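Long-range contacts in uncharacterized NTF2-like protein (Cytophaga hutchinsonii ATCC 33406, PDB 3F14), which is of unknown function but has the SnoaL-like, NTF2-type fold, whose cone-shaped pocket in relatives often binds or turns over small molecules: residues C24-I29 with N101-T106; I29-I34 with I107-I112; I73-K78 with D95-E100. All coordinates share one frame; numbering follows the deposited sequence. Where two conformers were deposited one is given.

Contact 1: C24-I29 with N101-T106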
loop_
_atom_site.group_PDB
_atom_site.type_symbol
_atom_site.label_atom_id
_atom_site.label_comp_id
_atom_site.label_asym_id
_atom_site.label_seq_id
_atom_site.Cartn_x
_atom_site.Cartn_y
_atom_site.Cartn_z
ATOM N N CYS A 24 -13.261 -6.765 -17.036
ATOM C CA CYS A 24 -13.747 -6.095 -15.852
ATOM C C CYS A 24 -13.264 -4.657 -15.749
ATOM O O CYS A 24 -13.615 -3.984 -14.794
ATOM C CB CYS A 24 -13.227 -6.835 -14.606
ATOM S SG CYS A 24 -13.614 -8.602 -14.646
ATOM N N PHE A 25 -12.445 -4.180 -16.684
ATOM C CA PHE A 25 -11.963 -2.809 -16.617
ATOM C C PHE A 25 -13.060 -1.834 -16.909
ATOM O O PHE A 25 -13.808 -1.995 -17.894
ATOM C CB PHE A 25 -10.865 -2.549 -17.644
ATOM C CG PHE A 25 -9.483 -3.161 -17.325
ATOM C CD1 PHE A 25 -9.260 -4.034 -16.256
ATOM C CD2 PHE A 25 -8.417 -2.866 -18.160
ATOM C CE1 PHE A 25 -7.951 -4.537 -16.003
ATOM C CE2 PHE A 25 -7.142 -3.376 -17.932
ATOM C CZ PHE A 25 -6.918 -4.202 -16.851
ATOM N N ASN A 26 -13.157 -0.782 -16.106
ATOM C CA ASN A 26 -14.030 0.338 -16.465
ATOM C C ASN A 26 -13.509 1.008 -17.741
ATOM O O ASN A 26 -12.310 1.094 -17.975
ATOM C CB ASN A 26 -14.102 1.309 -15.295
ATOM C CG ASN A 26 -15.216 2.323 -15.422
ATOM O OD1 ASN A 26 -15.054 3.364 -16.053
ATOM N ND2 ASN A 26 -16.361 2.012 -14.825
ATOM N N ASP A 27 -14.412 1.581 -18.534
ATOM C CA ASP A 27 -14.018 2.309 -19.748
ATOM C C ASP A 27 -12.941 3.370 -19.441
ATOM O O ASP A 27 -12.079 3.598 -20.287
ATOM C CB ASP A 27 -15.235 2.963 -20.403
ATOM C CG ASP A 27 -16.108 1.962 -21.113
ATOM O OD1 ASP A 27 -15.542 1.131 -21.867
ATOM O OD2 ASP A 27 -17.325 1.981 -20.882
ATOM N N ILE A 28 -13.007 4.006 -18.284
ATOM C CA ILE A 28 -12.032 5.059 -17.938
ATOM C C ILE A 28 -11.134 4.660 -16.777
ATOM O O ILE A 28 -10.695 5.492 -16.020
ATOM C CB ILE A 28 -12.701 6.447 -17.746
ATOM C CG1 ILE A 28 -13.736 6.403 -16.622
ATOM C CG2 ILE A 28 -13.348 6.891 -19.086
ATOM C CD1 ILE A 28 -14.235 7.823 -16.196
ATOM N N ILE A 29 -10.882 3.374 -16.660
ATOM C CA ILE A 29 -9.930 2.864 -15.679
ATOM C C ILE A 29 -8.638 3.647 -15.678
ATOM O O ILE A 29 -8.134 4.039 -16.706
ATOM C CB ILE A 29 -9.657 1.370 -15.922
ATOM C CG1 ILE A 29 -8.705 0.768 -14.836
ATOM C CG2 ILE A 29 -9.052 1.092 -17.329
ATOM C CD1 ILE A 29 -8.618 -0.788 -14.876
ATOM N N ASN A 101 -19.099 -0.731 -8.827
ATOM C CA ASN A 101 -19.875 -1.962 -8.883
ATOM C C ASN A 101 -18.964 -3.118 -9.302
ATOM O O ASN A 101 -18.024 -3.369 -8.575
ATOM C CB ASN A 101 -21.091 -1.766 -9.745
ATOM C CG ASN A 101 -22.003 -0.701 -9.185
ATOM O OD1 ASN A 101 -22.096 -0.545 -7.955
ATOM N ND2 ASN A 101 -22.688 0.043 -10.069
ATOM N N ASP A 102 -19.179 -3.752 -10.460
ATOM C CA ASP A 102 -18.302 -4.876 -10.886
ATOM C C ASP A 102 -17.159 -4.512 -11.868
ATOM O O ASP A 102 -16.504 -5.400 -12.416
ATOM C CB ASP A 102 -19.147 -6.004 -11.445
ATOM C CG ASP A 102 -20.017 -5.563 -12.574
ATOM O OD1 ASP A 102 -20.260 -4.333 -12.694
ATOM O OD2 ASP A 102 -20.482 -6.448 -13.324
ATOM N N THR A 103 -16.866 -3.224 -12.034
ATOM C CA THR A 103 -15.775 -2.807 -12.885
ATOM C C THR A 103 -14.653 -2.263 -12.013
ATOM O O THR A 103 -14.915 -1.752 -10.917
ATOM C CB THR A 103 -16.192 -1.749 -13.934
ATOM O OG1 THR A 103 -16.447 -0.490 -13.280
ATOM C CG2 THR A 103 -17.437 -2.282 -14.731
ATOM N N ILE A 104 -13.427 -2.396 -12.505
ATOM C CA ILE A 104 -12.263 -1.785 -11.820
ATOM C C ILE A 104 -12.223 -0.356 -12.287
ATOM O O ILE A 104 -12.027 -0.100 -13.499
ATOM C CB ILE A 104 -10.929 -2.429 -12.160
ATOM C CG1 ILE A 104 -10.934 -3.942 -11.854
ATOM C CG2 ILE A 104 -9.828 -1.710 -11.407
ATOM C CD1 ILE A 104 -9.624 -4.628 -12.317
ATOM N N LYS A 105 -12.370 0.579 -11.358
ATOM C CA LYS A 105 -12.318 1.989 -11.672
ATOM C C LYS A 105 -10.897 2.558 -11.602
ATOM O O LYS A 105 -10.426 3.283 -12.503
ATOM C CB LYS A 105 -13.262 2.770 -10.751
ATOM C CG LYS A 105 -13.477 4.186 -11.150
ATOM C CD LYS A 105 -14.236 4.308 -12.473
ATOM C CE LYS A 105 -14.587 5.763 -12.841
ATOM N NZ LYS A 105 -15.477 6.370 -11.818
ATOM N N THR A 106 -10.201 2.198 -10.534
ATOM C CA THR A 106 -8.793 2.582 -10.367
ATOM C C THR A 106 -8.002 1.469 -9.733
ATOM O O THR A 106 -8.526 0.696 -8.928
ATOM C CB THR A 106 -8.599 3.863 -9.541
ATOM O OG1 THR A 106 -8.981 3.625 -8.192
ATOM C CG2 THR A 106 -9.425 5.030 -10.081
HETATM O O HOH W 1 -11.127 5.872 -13.323
#

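Contact 2: I29-I34 with I107-I112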
loop_
_atom_site.group_PDB
_atom_site.type_symbol
_atom_site.label_atom_id
_atom_site.label_comp_id
_atom_site.label_asym_id
_atom_site.label_seq_id
_atom_site.Cartn_x
_atom_site.Cartn_y
_atom_site.Cartn_z
ATOM N N ILE A 29 -10.882 3.374 -16.660
ATOM C CA ILE A 29 -9.930 2.864 -15.679
ATOM C C ILE A 29 -8.638 3.647 -15.678
ATOM O O ILE A 29 -8.134 4.039 -16.706
ATOM C CB ILE A 29 -9.657 1.370 -15.922
ATOM C CG1 ILE A 29 -8.705 0.768 -14.836
ATOM C CG2 ILE A 29 -9.052 1.092 -17.329
ATOM C CD1 ILE A 29 -8.618 -0.788 -14.876
ATOM N N GLU A 30 -8.066 3.856 -14.488
ATOM C CA GLU A 30 -6.726 4.405 -14.395
ATOM C C GLU A 30 -5.868 3.443 -13.568
ATOM O O GLU A 30 -6.341 2.915 -12.567
ATOM C CB GLU A 30 -6.733 5.770 -13.698
ATOM C CG GLU A 30 -7.542 6.757 -14.458
ATOM C CD GLU A 30 -7.427 8.200 -13.941
ATOM O OE1 GLU A 30 -6.611 8.454 -13.017
ATOM O OE2 GLU A 30 -8.201 9.029 -14.471
ATOM N N TRP A 31 -4.631 3.235 -13.996
ATOM C CA TRP A 31 -3.620 2.515 -13.234
ATOM C C TRP A 31 -2.529 3.491 -12.885
ATOM O O TRP A 31 -1.786 3.932 -13.740
ATOM C CB TRP A 31 -3.061 1.327 -13.998
ATOM C CG TRP A 31 -2.155 0.405 -13.176
ATOM C CD1 TRP A 31 -2.004 0.405 -11.843
ATOM C CD2 TRP A 31 -1.380 -0.708 -13.658
ATOM N NE1 TRP A 31 -1.155 -0.601 -11.460
ATOM C CE2 TRP A 31 -0.757 -1.317 -12.552
ATOM C CE3 TRP A 31 -1.162 -1.263 -14.921
ATOM C CZ2 TRP A 31 0.098 -2.426 -12.679
ATOM C CZ3 TRP A 31 -0.294 -2.354 -15.050
ATOM C CH2 TRP A 31 0.300 -2.938 -13.939
ATOM N N ASN A 32 -2.450 3.845 -11.591
ATOM C CA ASN A 32 -1.459 4.733 -11.017
ATOM C C ASN A 32 -0.338 3.865 -10.431
ATOM O O ASN A 32 -0.495 3.302 -9.358
ATOM C CB ASN A 32 -2.082 5.618 -9.958
ATOM C CG ASN A 32 -1.089 6.574 -9.343
ATOM O OD1 ASN A 32 0.066 6.606 -9.722
ATOM N ND2 ASN A 32 -1.550 7.348 -8.383
ATOM N N ILE A 33 0.778 3.753 -11.127
ATOM C CA ILE A 33 1.961 3.034 -10.658
ATOM C C ILE A 33 2.811 4.109 -9.961
ATOM O O ILE A 33 3.467 4.931 -10.602
ATOM C CB ILE A 33 2.712 2.321 -11.771
ATOM C CG1 ILE A 33 1.739 1.339 -12.473
ATOM C CG2 ILE A 33 3.947 1.578 -11.163
ATOM C CD1 ILE A 33 2.369 0.640 -13.724
ATOM N N ILE A 34 2.729 4.139 -8.627
ATOM C CA ILE A 34 3.317 5.179 -7.805
ATOM C C ILE A 34 4.812 5.342 -8.083
ATOM O O ILE A 34 5.573 4.388 -8.098
ATOM C CB ILE A 34 3.102 4.836 -6.293
ATOM C CG1 ILE A 34 1.604 4.828 -5.934
ATOM C CG2 ILE A 34 3.872 5.805 -5.396
ATOM C CD1 ILE A 34 0.927 6.167 -5.883
ATOM N N ILE A 107 -6.720 1.390 -10.121
ATOM C CA ILE A 107 -5.712 0.552 -9.499
ATOM C C ILE A 107 -4.561 1.485 -9.115
ATOM O O ILE A 107 -4.147 2.285 -9.940
ATOM C CB ILE A 107 -5.186 -0.565 -10.423
ATOM C CG1 ILE A 107 -6.361 -1.309 -11.070
ATOM C CG2 ILE A 107 -4.239 -1.479 -9.586
ATOM C CD1 ILE A 107 -5.928 -2.358 -12.097
ATOM N N THR A 108 -4.083 1.398 -7.866
ATOM C CA THR A 108 -2.907 2.150 -7.412
ATOM C C THR A 108 -1.876 1.147 -6.909
ATOM O O THR A 108 -2.212 0.351 -6.022
ATOM C CB THR A 108 -3.289 3.133 -6.305
ATOM O OG1 THR A 108 -4.372 3.981 -6.732
ATOM C CG2 THR A 108 -2.061 4.022 -5.933
ATOM N N SER A 109 -0.671 1.139 -7.474
ATOM C CA SER A 109 0.327 0.129 -7.085
ATOM C C SER A 109 1.578 0.790 -6.521
ATOM O O SER A 109 2.192 1.643 -7.167
ATOM C CB SER A 109 0.694 -0.727 -8.270
ATOM O OG SER A 109 -0.409 -1.468 -8.803
ATOM N N TYR A 110 1.945 0.343 -5.316
ATOM C CA TYR A 110 3.212 0.702 -4.661
ATOM C C TYR A 110 4.127 -0.480 -4.793
ATOM O O TYR A 110 3.850 -1.535 -4.237
ATOM C CB TYR A 110 2.976 1.014 -3.172
ATOM C CG TYR A 110 2.071 2.178 -2.914
ATOM C CD1 TYR A 110 0.689 2.098 -3.067
ATOM C CD2 TYR A 110 2.583 3.382 -2.421
ATOM C CE1 TYR A 110 -0.141 3.216 -2.841
ATOM C CE2 TYR A 110 1.787 4.462 -2.211
ATOM C CZ TYR A 110 0.377 4.420 -2.413
ATOM O OH TYR A 110 -0.401 5.523 -2.175
ATOM N N CYS A 111 5.260 -0.316 -5.480
ATOM C CA CYS A 111 6.162 -1.419 -5.803
ATOM C C CYS A 111 7.549 -1.025 -5.380
ATOM O O CYS A 111 8.067 -0.004 -5.827
ATOM C CB CYS A 111 6.158 -1.718 -7.309
ATOM S SG CYS A 111 4.532 -2.020 -8.028
ATOM N N ILE A 112 8.139 -1.818 -4.521
ATOM C CA ILE A 112 9.459 -1.556 -3.928
ATOM C C ILE A 112 10.386 -2.727 -4.159
ATOM O O ILE A 112 10.119 -3.815 -3.654
ATOM C CB ILE A 112 9.324 -1.242 -2.412
ATOM C CG1 ILE A 112 8.513 0.036 -2.249
ATOM C CG2 ILE A 112 10.688 -1.075 -1.715
ATOM C CD1 ILE A 112 8.084 0.380 -0.812
ATOM O OXT ILE A 112 11.473 -2.500 -4.718
HETATM O O HOH W 2 -4.240 6.718 -7.248
HETATM O O HOH W 3 5.017 1.679 -7.579
#

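Contact 3: I73-K78 with D95-E100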
loop_
_atom_site.group_PDB
_atom_site.type_symbol
_atom_site.label_atom_id
_atom_site.label_comp_id
_atom_site.label_asym_id
_atom_site.label_seq_id
_atom_site.Cartn_x
_atom_site.Cartn_y
_atom_site.Cartn_z
ATOM N N ILE A 73 -10.434 -2.740 -2.336
ATOM C CA ILE A 73 -9.683 -3.916 -1.869
ATOM C C ILE A 73 -8.162 -3.690 -2.025
ATOM O O ILE A 73 -7.721 -3.063 -3.004
ATOM C CB ILE A 73 -10.178 -5.254 -2.543
ATOM C CG1 ILE A 73 -9.504 -6.491 -1.911
ATOM C CG2 ILE A 73 -9.971 -5.240 -4.041
ATOM C CD1 ILE A 73 -9.993 -7.864 -2.454
ATOM N N VAL A 74 -7.361 -4.162 -1.052
ATOM C CA VAL A 74 -5.916 -3.963 -1.009
ATOM C C VAL A 74 -5.252 -5.334 -0.941
ATOM O O VAL A 74 -5.644 -6.139 -0.081
ATOM C CB VAL A 74 -5.518 -3.110 0.211
ATOM C CG1 VAL A 74 -3.996 -2.917 0.265
ATOM C CG2 VAL A 74 -6.282 -1.740 0.227
ATOM N N ILE A 75 -4.334 -5.611 -1.840
ATOM C CA ILE A 75 -3.568 -6.862 -1.856
ATOM C C ILE A 75 -2.101 -6.529 -1.704
ATOM O O ILE A 75 -1.571 -5.694 -2.445
ATOM C CB ILE A 75 -3.770 -7.656 -3.136
ATOM C CG1 ILE A 75 -5.285 -7.961 -3.280
ATOM C CG2 ILE A 75 -2.821 -8.914 -3.184
ATOM C CD1 ILE A 75 -5.690 -9.048 -4.304
ATOM N N GLU A 76 -1.450 -7.137 -0.735
ATOM C CA GLU A 76 0.004 -7.138 -0.612
ATOM C C GLU A 76 0.563 -8.400 -1.168
ATOM O O GLU A 76 -0.029 -9.463 -0.958
ATOM C CB GLU A 76 0.399 -7.059 0.854
ATOM C CG GLU A 76 -0.088 -5.791 1.588
ATOM C CD GLU A 76 0.427 -5.769 3.020
ATOM O OE1 GLU A 76 1.648 -5.512 3.220
ATOM O OE2 GLU A 76 -0.377 -6.044 3.946
ATOM N N GLY A 77 1.724 -8.339 -1.769
ATOM C CA GLY A 77 2.392 -9.535 -2.234
ATOM C C GLY A 77 3.815 -9.298 -2.659
ATOM O O GLY A 77 4.353 -8.195 -2.434
ATOM N N LYS A 78 4.414 -10.322 -3.269
ATOM C CA LYS A 78 5.791 -10.222 -3.720
ATOM C C LYS A 78 5.945 -10.803 -5.110
ATOM O O LYS A 78 5.285 -11.784 -5.482
ATOM C CB LYS A 78 6.738 -10.908 -2.722
ATOM C CG LYS A 78 6.627 -10.359 -1.278
ATOM N N ASP A 95 -1.196 -3.339 -3.972
ATOM C CA ASP A 95 -2.139 -2.944 -5.022
ATOM C C ASP A 95 -3.465 -2.602 -4.397
ATOM O O ASP A 95 -4.056 -3.408 -3.671
ATOM C CB ASP A 95 -2.331 -4.052 -6.043
ATOM C CG ASP A 95 -1.061 -4.426 -6.782
ATOM O OD1 ASP A 95 -0.221 -3.558 -7.092
ATOM O OD2 ASP A 95 -0.875 -5.668 -7.110
ATOM N N ILE A 96 -3.979 -1.412 -4.720
ATOM C CA ILE A 96 -5.230 -0.900 -4.160
ATOM C C ILE A 96 -6.249 -0.730 -5.291
ATOM O O ILE A 96 -5.972 -0.023 -6.272
ATOM C CB ILE A 96 -5.012 0.466 -3.467
ATOM C CG1 ILE A 96 -3.957 0.343 -2.389
ATOM C CG2 ILE A 96 -6.341 1.031 -2.927
ATOM C CD1 ILE A 96 -3.570 1.682 -1.697
ATOM N N TYR A 97 -7.385 -1.420 -5.183
ATOM C CA TYR A 97 -8.419 -1.385 -6.210
ATOM C C TYR A 97 -9.617 -0.638 -5.723
ATOM O O TYR A 97 -10.082 -0.881 -4.612
ATOM C CB TYR A 97 -8.852 -2.825 -6.574
ATOM C CG TYR A 97 -7.737 -3.723 -7.078
ATOM C CD1 TYR A 97 -6.867 -4.352 -6.187
ATOM C CD2 TYR A 97 -7.529 -3.940 -8.432
ATOM C CE1 TYR A 97 -5.822 -5.120 -6.604
ATOM C CE2 TYR A 97 -6.494 -4.706 -8.866
ATOM C CZ TYR A 97 -5.644 -5.325 -7.954
ATOM O OH TYR A 97 -4.580 -6.059 -8.390
ATOM N N ARG A 98 -10.127 0.261 -6.538
ATOM C CA ARG A 98 -11.425 0.873 -6.277
ATOM C C ARG A 98 -12.334 0.415 -7.380
ATOM O O ARG A 98 -12.065 0.613 -8.569
ATOM C CB ARG A 98 -11.369 2.386 -6.285
ATOM C CG ARG A 98 -12.741 3.055 -5.958
ATOM C CD ARG A 98 -12.725 4.591 -5.985
ATOM N N PHE A 99 -13.438 -0.210 -6.981
ATOM C CA PHE A 99 -14.391 -0.696 -7.896
ATOM C C PHE A 99 -15.561 0.285 -8.052
ATOM O O PHE A 99 -15.807 1.147 -7.190
ATOM C CB PHE A 99 -14.950 -2.049 -7.422
ATOM C CG PHE A 99 -13.911 -3.114 -7.342
ATOM C CD1 PHE A 99 -13.623 -3.895 -8.435
ATOM C CD2 PHE A 99 -13.230 -3.330 -6.160
ATOM C CE1 PHE A 99 -12.638 -4.870 -8.348
ATOM C CE2 PHE A 99 -12.282 -4.283 -6.077
ATOM C CZ PHE A 99 -11.973 -5.039 -7.183
ATOM N N GLU A 100 -16.185 0.206 -9.211
ATOM C CA GLU A 100 -17.458 0.890 -9.468
ATOM C C GLU A 100 -18.329 -0.280 -9.829
ATOM O O GLU A 100 -18.276 -0.766 -10.964
ATOM C CB GLU A 100 -17.354 1.889 -10.594
ATOM C CG GLU A 100 -18.629 2.688 -10.819
ATOM C CD GLU A 100 -18.442 3.742 -11.899
ATOM O OE1 GLU A 100 -17.691 4.710 -11.622
ATOM O OE2 GLU A 100 -19.007 3.579 -13.009
#

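Contact 1: C24-I29 with N101-T106
F25 and I104 form a single parallel bridge, with both side chains on the same face of the sheet. Backbone bonds hold it from either side of F25: I104 N donates to C24 O (2.8 Å), and N26 N donates to I104 O (2.9 Å). The tight part of the contact is apolar and buried. I104 carries it with two branches: CD1 lies 4.0 Å from F25 CD1, obliquely to the ring, while CG2 meets I29 CD1 at 3.8 Å. I29 CG1 is anti to the backbone N (chi1 -177°), and CD1 at the end of that branch also rests over one face of the F25 ring, toward its rim; F25, I29 and I104 thus touch pairwise.

The opposite side is polar and more open. N26 ND2 donates to T103 OG1 (2.9 Å) in an almost straight bond, 175° at the hydrogen, with the hydroxyl oxygen lying in the amide plane. The other end of that amide makes an Asx turn, OD1 accepting from I28 N at 3.1 Å, and the two bonds together fix the rotation of the group. Beyond it K105 bends at chi2, laying CD against N26 CG (3.7 Å) and CE beside I28; its NZ forms a salt bridge with E100. I28 is exposed, and here water 1 links I28 O to K105 O where the chain turns a corner.

K105 and T106 both face R98, a classic beta bulge in the pairing of strands 103-111 and 88-100. The apolar face is covered by helix 2-14, through I9 and F13, and by helix 42-57, through V45 and I46.

Contact 2: I29-I34 with I107-I112
Two neighbouring parallel strands of the curved NTF2-like sheet meet here, W31 pairing with I107, N32 with T108 and I33 with S109. Their short axes approach to 4.7 Å and run nearly parallel. Four backbone bonds run in the staggered parallel pattern, E30 O and N32 O accepting from I107 N and S109 N, while I107 O and S109 O accept from N32 N and I34 N.

On the W31 face, the indole makes both a polar and an apolar link. Its CG is anti to the backbone N (chi1 -171°), and CD1 comes within 3.6 Å of I107 CB. NE1 donates to S109 OG at 2.9 Å, with the oxygen in the ring plane and 169° at the hydrogen. S109 OG is also hydrogen-bonded to D95, so this buried hydroxyl is gripped twice, and its bond to the indole helps to fix how the ring is turned. I33 CG1 lies over one face of that ring, toward the rim.

The other face is packed around I34. Its CG1 stands 3.6 Å from the Y110 ring centroid, 8° off the normal, a CH-pi contact over the middle of the ring; CD1 reaches T108 CG2 at 3.7 Å. Y110 OH bonds to E76 of the second subunit, placing this face at the dimer interface. Water 2 links N32 ND2 and T108 OG1.

A bound Tris molecule, probably from the crystallisation liquor, about 4 Å from the S109 side chain is consistent with S109 bordering the concave-side pocket, as in other NTF2-like proteins.

Contact 3: I73-K78 with D95-E100
I73 and Y97 face each other as a hydrogen-bonded antiparallel pair, I73 N donating to Y97 O (3.0 Å) and Y97 N to I73 O (2.7 Å). The second of these is almost straight, 175° at the hydrogen. I75 and D95 form a like pair, with D95 N to I75 O at 2.8 Å. Between them V74 and I96 make the non-hydrogen-bonded pair, where V74 CA sends a CA-H...O contact to D95 O.

These pairs zip together strands 72-82 and 88-100, a hairpin of the NTF2-like sheet lying between strands 103-111 and 60-68; the two short axes lie 4.8 Å apart at 161°.

Among apolar contacts, I73 CG2 sits between the backbone N and the carbonyl carbon, and from there meets Y97 CB at 3.7 Å and the edge of the F99 ring at CE2, the latter distance doubtful because I73 has two conformers. I75 CG1 touches the Y97 ring more loosely, and A10 of helix 2-14 packs on I73, I75 and Y97. On the opposite face V74 CG2 lies beside I96 CG1 (4.1 Å), and I67 of the second subunit packs on both.

The polar side-chain ends look outside the pair. Y97 OH is bonded to S14, which also bonds D95 OD2, while D95 OD1 is bonded to S109 and to a bound Tris molecule, probably from the crystallisation liquor. An alanine in place of Y97 would remove the ring from beside I75 and A10 and would probably leave a gap there and S14 without its phenolic partner.

In the fold
All three contacts reach one mixed sheet, contact 1 through strand 103-111 and I29. Contacts 1 and 2 share I29 and that strand, their centres about 14 Å apart, and the probable hydrogen bond between K105 O and E30 N (3.1 Å) carries the pairing from one to the other. Contact 3 lies across the same strand, its centre about 9 Å from that of contact 2 and 13 Å from that of contact 1. A probable hydrogen bond, S109 OG to D95 OD1 (2.7 Å), joins contacts 2 and 3 beside the bound Tris, a probable crystallisation component that may mark the pocket. Contacts 2 and 3 also both reach the second subunit.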